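Local coordinates for peptidase M16 C-terminal domain-containing protein (Enterococcus faecalis, PDB 3D3Y), which is of unknown function but probably belongs to the M16 peptidase family, including an inactive-type domain, and may bind a metal ion, at residues Lys10-His15 with Asp199-Phe204; Phe112-Ile117 with Lys219-Thr224. One frame throughout, in Å; residues are numbered along the deposited sequence. Where two conformers were deposited one is given.

Contact 1. Residues Lys10-His15 with Asp199-Phe204; sequences KGVNLH and DQVDIF
One face of the Phe-204 ring carries His-15, whose CD2 lies 3.5 Å from Phe-204 CZ, displaced toward the rim; the rings form an offset stack with planes 26° apart, and His-15 CB adds a CH-pi contact. His-15 CG stands anti to its carbonyl carbon (chi1 -45°), which brings CG close to the Phe-204 ring. At the imidazole edge, Asp-202 OD1 accepts a hydrogen bond of 2.7 Å from His-15 NE2. It is nearly straight (177°) and in the ring plane, but reaches the carboxylate on its anti side. Stack and bond together fix the imidazole's rotation. The carboxylate may favour a protonated ring, an effect that the salt bridge of Asp-202 OD2 to Lys-230 would probably weaken.

Beneath, the strands run parallel in register. Gly-11 O accepts from Val-201 N at 2.9 Å, and His-15 N gives to Ile-203 O at 2.7 Å. Gly-11 adopts a conformation where a CB would press on the preceding carbonyl. On the other face Val-12 CG2 meets Val-201 CB at 3.9 Å, the two beta-branched side chains pointing the same way and suiting an extended, buried strand; Leu-14 CD1 meets Ile-203 CG2 at 3.8 Å.

Strands 12-18 and 200-207 lie inside a six-stranded mixed sheet, with strand 24-34 next to 200-207. Helix 368-380 packs on the His-15 and Phe-204 face, helix 211-219 on the Leu-14 and Ile-203 face.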
loop_
_atom_site.group_PDB
_atom_site.type_symbol
_atom_site.label_atom_id
_atom_site.label_comp_id
_atom_site.label_asym_id
_atom_site.label_seq_id
_atom_site.Cartn_x
_atom_site.Cartn_y
_atom_site.Cartn_z
ATOM N N LYS A 10 -19.757 18.009 -2.644
ATOM C CA LYS A 10 -18.407 18.451 -2.197
ATOM C C LYS A 10 -17.645 17.337 -1.470
ATOM O O LYS A 10 -18.175 16.756 -0.525
ATOM C CB LYS A 10 -18.516 19.661 -1.264
ATOM C CG LYS A 10 -17.225 20.455 -1.095
ATOM C CD LYS A 10 -17.425 21.744 -0.229
ATOM C CE LYS A 10 -17.660 21.396 1.267
ATOM N NZ LYS A 10 -17.404 22.552 2.199
ATOM N N GLY A 11 -16.412 17.055 -1.913
ATOM C CA GLY A 11 -15.589 16.027 -1.312
ATOM C C GLY A 11 -15.832 14.610 -1.810
ATOM O O GLY A 11 -15.095 13.677 -1.458
ATOM N N VAL A 12 -16.879 14.442 -2.615
ATOM C CA VAL A 12 -17.266 13.138 -3.162
ATOM C C VAL A 12 -17.387 13.212 -4.682
ATOM O O VAL A 12 -18.317 13.824 -5.235
ATOM C CB VAL A 12 -18.588 12.594 -2.531
ATOM C CG1 VAL A 12 -18.915 11.187 -3.097
ATOM C CG2 VAL A 12 -18.475 12.522 -0.996
ATOM N N ASN A 13 -16.439 12.570 -5.347
ATOM C CA ASN A 13 -16.332 12.667 -6.796
ATOM C C ASN A 13 -16.398 11.337 -7.483
ATOM O O ASN A 13 -15.935 10.324 -6.944
ATOM C CB ASN A 13 -15.046 13.404 -7.152
ATOM C CG ASN A 13 -15.090 14.837 -6.701
ATOM O OD1 ASN A 13 -15.764 15.650 -7.319
ATOM N ND2 ASN A 13 -14.433 15.143 -5.577
ATOM N N LEU A 14 -17.017 11.326 -8.651
ATOM C CA LEU A 14 -17.168 10.120 -9.447
ATOM C C LEU A 14 -16.268 10.239 -10.664
ATOM O O LEU A 14 -16.187 11.311 -11.302
ATOM C CB LEU A 14 -18.635 9.926 -9.871
ATOM C CG LEU A 14 -19.008 8.846 -10.916
ATOM C CD1 LEU A 14 -18.664 7.412 -10.457
ATOM C CD2 LEU A 14 -20.478 8.937 -11.251
ATOM N N HIS A 15 -15.599 9.145 -10.998
ATOM C CA HIS A 15 -14.691 9.118 -12.146
ATOM C C HIS A 15 -15.014 7.897 -12.972
ATOM O O HIS A 15 -14.909 6.759 -12.487
ATOM C CB HIS A 15 -13.216 9.064 -11.694
ATOM C CG HIS A 15 -12.897 10.017 -10.586
ATOM N ND1 HIS A 15 -12.541 11.326 -10.811
ATOM C CD2 HIS A 15 -12.903 9.858 -9.243
ATOM C CE1 HIS A 15 -12.335 11.935 -9.655
ATOM N NE2 HIS A 15 -12.544 11.066 -8.686
ATOM N N ASP A 199 -14.382 11.691 5.356
ATOM C CA ASP A 199 -13.313 11.313 4.434
ATOM C C ASP A 199 -13.587 11.897 3.049
ATOM O O ASP A 199 -14.754 12.075 2.660
ATOM C CB ASP A 199 -13.202 9.782 4.302
ATOM C CG ASP A 199 -12.386 9.104 5.433
ATOM O OD1 ASP A 199 -12.214 9.644 6.568
ATOM O OD2 ASP A 199 -11.935 7.951 5.170
ATOM N N GLN A 200 -12.519 12.179 2.302
ATOM C CA GLN A 200 -12.653 12.451 0.870
ATOM C C GLN A 200 -12.977 11.124 0.196
ATOM O O GLN A 200 -12.355 10.094 0.486
ATOM C CB GLN A 200 -11.384 13.082 0.287
ATOM C CG GLN A 200 -11.184 14.556 0.727
ATOM C CD GLN A 200 -11.030 14.675 2.243
ATOM O OE1 GLN A 200 -10.179 14.010 2.852
ATOM N NE2 GLN A 200 -11.854 15.518 2.859
ATOM N N VAL A 201 -13.974 11.133 -0.680
ATOM C CA VAL A 201 -14.445 9.889 -1.282
ATOM C C VAL A 201 -14.296 10.024 -2.789
ATOM O O VAL A 201 -14.684 11.045 -3.364
ATOM C CB VAL A 201 -15.940 9.621 -0.916
ATOM C CG1 VAL A 201 -16.431 8.304 -1.552
ATOM C CG2 VAL A 201 -16.113 9.537 0.596
ATOM N N ASP A 202 -13.708 9.012 -3.419
ATOM C CA ASP A 202 -13.617 8.987 -4.880
ATOM C C ASP A 202 -14.083 7.622 -5.371
ATOM O O ASP A 202 -13.736 6.580 -4.809
ATOM C CB ASP A 202 -12.198 9.343 -5.368
ATOM C CG ASP A 202 -11.894 10.812 -5.203
ATOM O OD1 ASP A 202 -12.230 11.605 -6.108
ATOM O OD2 ASP A 202 -11.349 11.190 -4.141
ATOM N N ILE A 203 -14.921 7.649 -6.397
ATOM C CA ILE A 203 -15.558 6.442 -6.908
ATOM C C ILE A 203 -15.116 6.320 -8.335
ATOM O O ILE A 203 -15.187 7.306 -9.114
ATOM C CB ILE A 203 -17.093 6.549 -6.840
ATOM C CG1 ILE A 203 -17.522 6.731 -5.385
ATOM C CG2 ILE A 203 -17.739 5.300 -7.462
ATOM C CD1 ILE A 203 -19.016 7.001 -5.197
ATOM N N PHE A 204 -14.606 5.139 -8.660
ATOM C CA PHE A 204 -14.116 4.845 -10.001
ATOM C C PHE A 204 -14.898 3.705 -10.634
ATOM O O PHE A 204 -15.226 2.699 -9.972
ATOM C CB PHE A 204 -12.634 4.474 -9.946
ATOM C CG PHE A 204 -11.745 5.629 -9.630
ATOM C CD1 PHE A 204 -11.028 6.260 -10.633
ATOM C CD2 PHE A 204 -11.626 6.097 -8.314
ATOM C CE1 PHE A 204 -10.216 7.345 -10.343
ATOM C CE2 PHE A 204 -10.806 7.180 -8.027
ATOM C CZ PHE A 204 -10.103 7.795 -9.028
HETATM O O HOH W 1 -13.126 13.368 -3.456
#

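Contact 2. Residues Phe112-Ile117 with Lys219-Thr224; sequences FLKEII and KQLPFT. With EDO (1,2-ethanediol), chain I.
Lys-114 and Leu-221 are the residues whose CA atoms come nearest, 6.0 Å apart, between a six-residue piece of helix 105-118 and an irregular chain. Residues 112-117 keep regular helical bonds, such as Ile-117 N to Leu-113 O at 2.8 Å. In 219-224 the chain folds into an inverse gamma turn centred on Pro-222, closed by Phe-223 N to Leu-221 O at 2.7 Å. Proline suits that place, because its ring holds phi near the -81° found here and it needs no amide hydrogen. No hydrogen bond joins the two segments.

Side chains of the helix make the contact instead. Lys-114 CG stands anti to the backbone N (chi1 -174°), and the extended run beyond it carries CD and CE across to the loop. Its CB meets Leu-221 CD1 at 4.0 Å, while CE lies 3.8 Å from Pro-222 CD, the two side chains crossing at about a right angle. CE also lies 3.3 Å from Gln-220 O. A long lysine suits this partly exposed border, since its aliphatic part can pack while the ammonium end stays near the Gln-220 carbonyl. Leu-221, Ile-117 and Phe-223 are buried, so apolar side chains fill the layer between loop and helix; the Phe-223 ring approaches Ile-117 CG2 with its far atom CZ at 4.5 Å, a loose touch.

The contact fastens the loop following helix 211-219 to helix 105-118. Leu-221 also packs on Val-110 and Phe-118 of that helix, and Phe-118 meets the Phe-223 ring edge-to-face. Beneath, Ile-117 rests on Ile-90 of strand 85-95, while Leu-196 of helix 185-198 touches both Ile-117 and Phe-223.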
loop_
_atom_site.group_PDB
_atom_site.type_symbol
_atom_site.label_atom_id
_atom_site.label_comp_id
_atom_site.label_asym_id
_atom_site.label_seq_id
_atom_site.Cartn_x
_atom_site.Cartn_y
_atom_site.Cartn_z
ATOM N N PHE A 112 -26.251 -2.403 -4.319
ATOM C CA PHE A 112 -25.508 -3.240 -3.357
ATOM C C PHE A 112 -24.483 -2.424 -2.574
ATOM O O PHE A 112 -24.371 -2.554 -1.338
ATOM C CB PHE A 112 -24.795 -4.384 -4.071
ATOM C CG PHE A 112 -24.053 -5.298 -3.136
ATOM C CD1 PHE A 112 -24.749 -6.207 -2.347
ATOM C CD2 PHE A 112 -22.667 -5.243 -3.048
ATOM C CE1 PHE A 112 -24.056 -7.077 -1.473
ATOM C CE2 PHE A 112 -21.958 -6.119 -2.196
ATOM C CZ PHE A 112 -22.659 -7.032 -1.406
ATOM N N LEU A 113 -23.736 -1.584 -3.279
ATOM C CA LEU A 113 -22.873 -0.615 -2.613
ATOM C C LEU A 113 -23.625 0.263 -1.610
ATOM O O LEU A 113 -23.121 0.551 -0.510
ATOM C CB LEU A 113 -22.116 0.250 -3.618
ATOM C CG LEU A 113 -21.140 -0.462 -4.565
ATOM C CD1 LEU A 113 -20.729 0.531 -5.611
ATOM C CD2 LEU A 113 -19.945 -1.005 -3.763
ATOM N N LYS A 114 -24.821 0.727 -1.981
ATOM C CA LYS A 114 -25.566 1.586 -1.073
ATOM C C LYS A 114 -25.859 0.835 0.236
ATOM O O LYS A 114 -25.816 1.442 1.350
ATOM C CB LYS A 114 -26.872 2.059 -1.729
ATOM C CG LYS A 114 -27.640 3.061 -0.912
ATOM C CD LYS A 114 -28.924 3.483 -1.610
ATOM C CE LYS A 114 -29.522 4.683 -0.875
ATOM N NZ LYS A 114 -30.950 4.974 -1.237
ATOM N N GLU A 115 -26.209 -0.454 0.093
ATOM C CA GLU A 115 -26.486 -1.332 1.243
ATOM C C GLU A 115 -25.254 -1.467 2.115
ATOM O O GLU A 115 -25.299 -1.211 3.348
ATOM C CB GLU A 115 -26.990 -2.714 0.790
ATOM C CG GLU A 115 -28.458 -2.725 0.245
ATOM C CD GLU A 115 -29.517 -2.418 1.337
ATOM O OE1 GLU A 115 -29.262 -2.655 2.548
ATOM O OE2 GLU A 115 -30.612 -1.922 0.978
ATOM N N ILE A 116 -24.144 -1.838 1.486
ATOM C CA ILE A 116 -22.870 -1.986 2.216
ATOM C C ILE A 116 -22.427 -0.702 2.951
ATOM O O ILE A 116 -22.049 -0.734 4.124
ATOM C CB ILE A 116 -21.755 -2.471 1.277
ATOM C CG1 ILE A 116 -22.080 -3.896 0.766
ATOM C CG2 ILE A 116 -20.359 -2.370 1.986
ATOM C CD1 ILE A 116 -22.362 -4.938 1.886
ATOM N N ILE A 117 -22.496 0.425 2.246
ATOM C CA ILE A 117 -21.950 1.682 2.774
ATOM C C ILE A 117 -22.857 2.397 3.768
ATOM O O ILE A 117 -22.387 2.878 4.817
ATOM C CB ILE A 117 -21.546 2.619 1.624
ATOM C CG1 ILE A 117 -20.420 1.956 0.808
ATOM C CG2 ILE A 117 -21.139 3.989 2.158
ATOM C CD1 ILE A 117 -20.083 2.742 -0.469
ATOM N N LYS A 219 -25.787 9.214 -7.823
ATOM C CA LYS A 219 -26.427 10.295 -7.097
ATOM C C LYS A 219 -27.364 9.760 -6.010
ATOM O O LYS A 219 -27.694 10.498 -5.093
ATOM C CB LYS A 219 -27.152 11.261 -8.051
ATOM C CG LYS A 219 -26.204 12.125 -8.930
ATOM C CD LYS A 219 -25.781 13.442 -8.278
ATOM C CE LYS A 219 -26.970 14.359 -8.067
ATOM N NZ LYS A 219 -26.616 15.830 -8.079
ATOM N N GLN A 220 -27.766 8.486 -6.105
ATOM C CA GLN A 220 -28.628 7.806 -5.120
ATOM C C GLN A 220 -27.907 7.530 -3.807
ATOM O O GLN A 220 -28.527 7.152 -2.818
ATOM C CB GLN A 220 -29.130 6.450 -5.655
ATOM C CG GLN A 220 -30.091 6.508 -6.859
ATOM C CD GLN A 220 -30.222 5.176 -7.613
ATOM O OE1 GLN A 220 -29.461 4.218 -7.392
ATOM N NE2 GLN A 220 -31.186 5.125 -8.531
ATOM N N LEU A 221 -26.584 7.641 -3.805
ATOM C CA LEU A 221 -25.827 7.372 -2.563
ATOM C C LEU A 221 -25.845 8.625 -1.678
ATOM O O LEU A 221 -25.299 9.667 -2.057
ATOM C CB LEU A 221 -24.401 6.898 -2.887
ATOM C CG LEU A 221 -24.228 5.390 -3.155
ATOM C CD1 LEU A 221 -25.250 4.820 -4.127
ATOM C CD2 LEU A 221 -22.779 5.062 -3.604
ATOM N N PRO A 222 -26.515 8.551 -0.503
ATOM C CA PRO A 222 -26.774 9.832 0.169
ATOM C C PRO A 222 -25.593 10.406 0.975
ATOM O O PRO A 222 -25.737 10.637 2.177
ATOM C CB PRO A 222 -27.975 9.504 1.088
ATOM C CG PRO A 222 -27.788 8.030 1.428
ATOM C CD PRO A 222 -27.085 7.398 0.234
ATOM N N PHE A 223 -24.467 10.674 0.303
ATOM C CA PHE A 223 -23.295 11.313 0.937
ATOM C C PHE A 223 -23.613 12.737 1.262
ATOM O O PHE A 223 -24.194 13.455 0.447
ATOM C CB PHE A 223 -22.070 11.317 0.012
ATOM C CG PHE A 223 -21.440 9.950 -0.177
ATOM C CD1 PHE A 223 -20.695 9.370 0.834
ATOM C CD2 PHE A 223 -21.612 9.266 -1.360
ATOM C CE1 PHE A 223 -20.121 8.101 0.659
ATOM C CE2 PHE A 223 -21.073 8.022 -1.550
ATOM C CZ PHE A 223 -20.307 7.429 -0.548
ATOM N N THR A 224 -23.235 13.166 2.447
ATOM C CA THR A 224 -23.328 14.603 2.752
ATOM C C THR A 224 -22.031 15.285 2.292
ATOM O O THR A 224 -21.004 14.606 2.137
ATOM C CB THR A 224 -23.516 14.805 4.250
ATOM O OG1 THR A 224 -22.508 14.051 4.944
ATOM C CG2 THR A 224 -24.903 14.291 4.672
HETATM C C1 EDO I . -22.133 11.288 5.037
HETATM O O1 EDO I . -22.315 10.438 3.917
HETATM C C2 EDO I . -22.965 10.770 6.194
HETATM O O2 EDO I . -22.878 11.761 7.214
#

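Contact 1 is buried within a sheet, whereas contact 2 is only partly buried and reaches the surface through Lys-114, Gln-220 and Pro-222. Their centres are 12 Å apart, and Phe-223 joins them: its CD2 packs 3.7 Å from Val-12 CG1, and its CZ lies near Val-201 CG1. Helix 211-219 is a further bridge, packing on contact 1 and leading into the loop of contact 2. Regular backbone bonding and a buried polar cluster hold the strands of contact 1 together. Contact 2 pairs a helix with an irregular loop; no hydrogen bond crosses between them, and the contact depends on apolar carbons and a lysine stem.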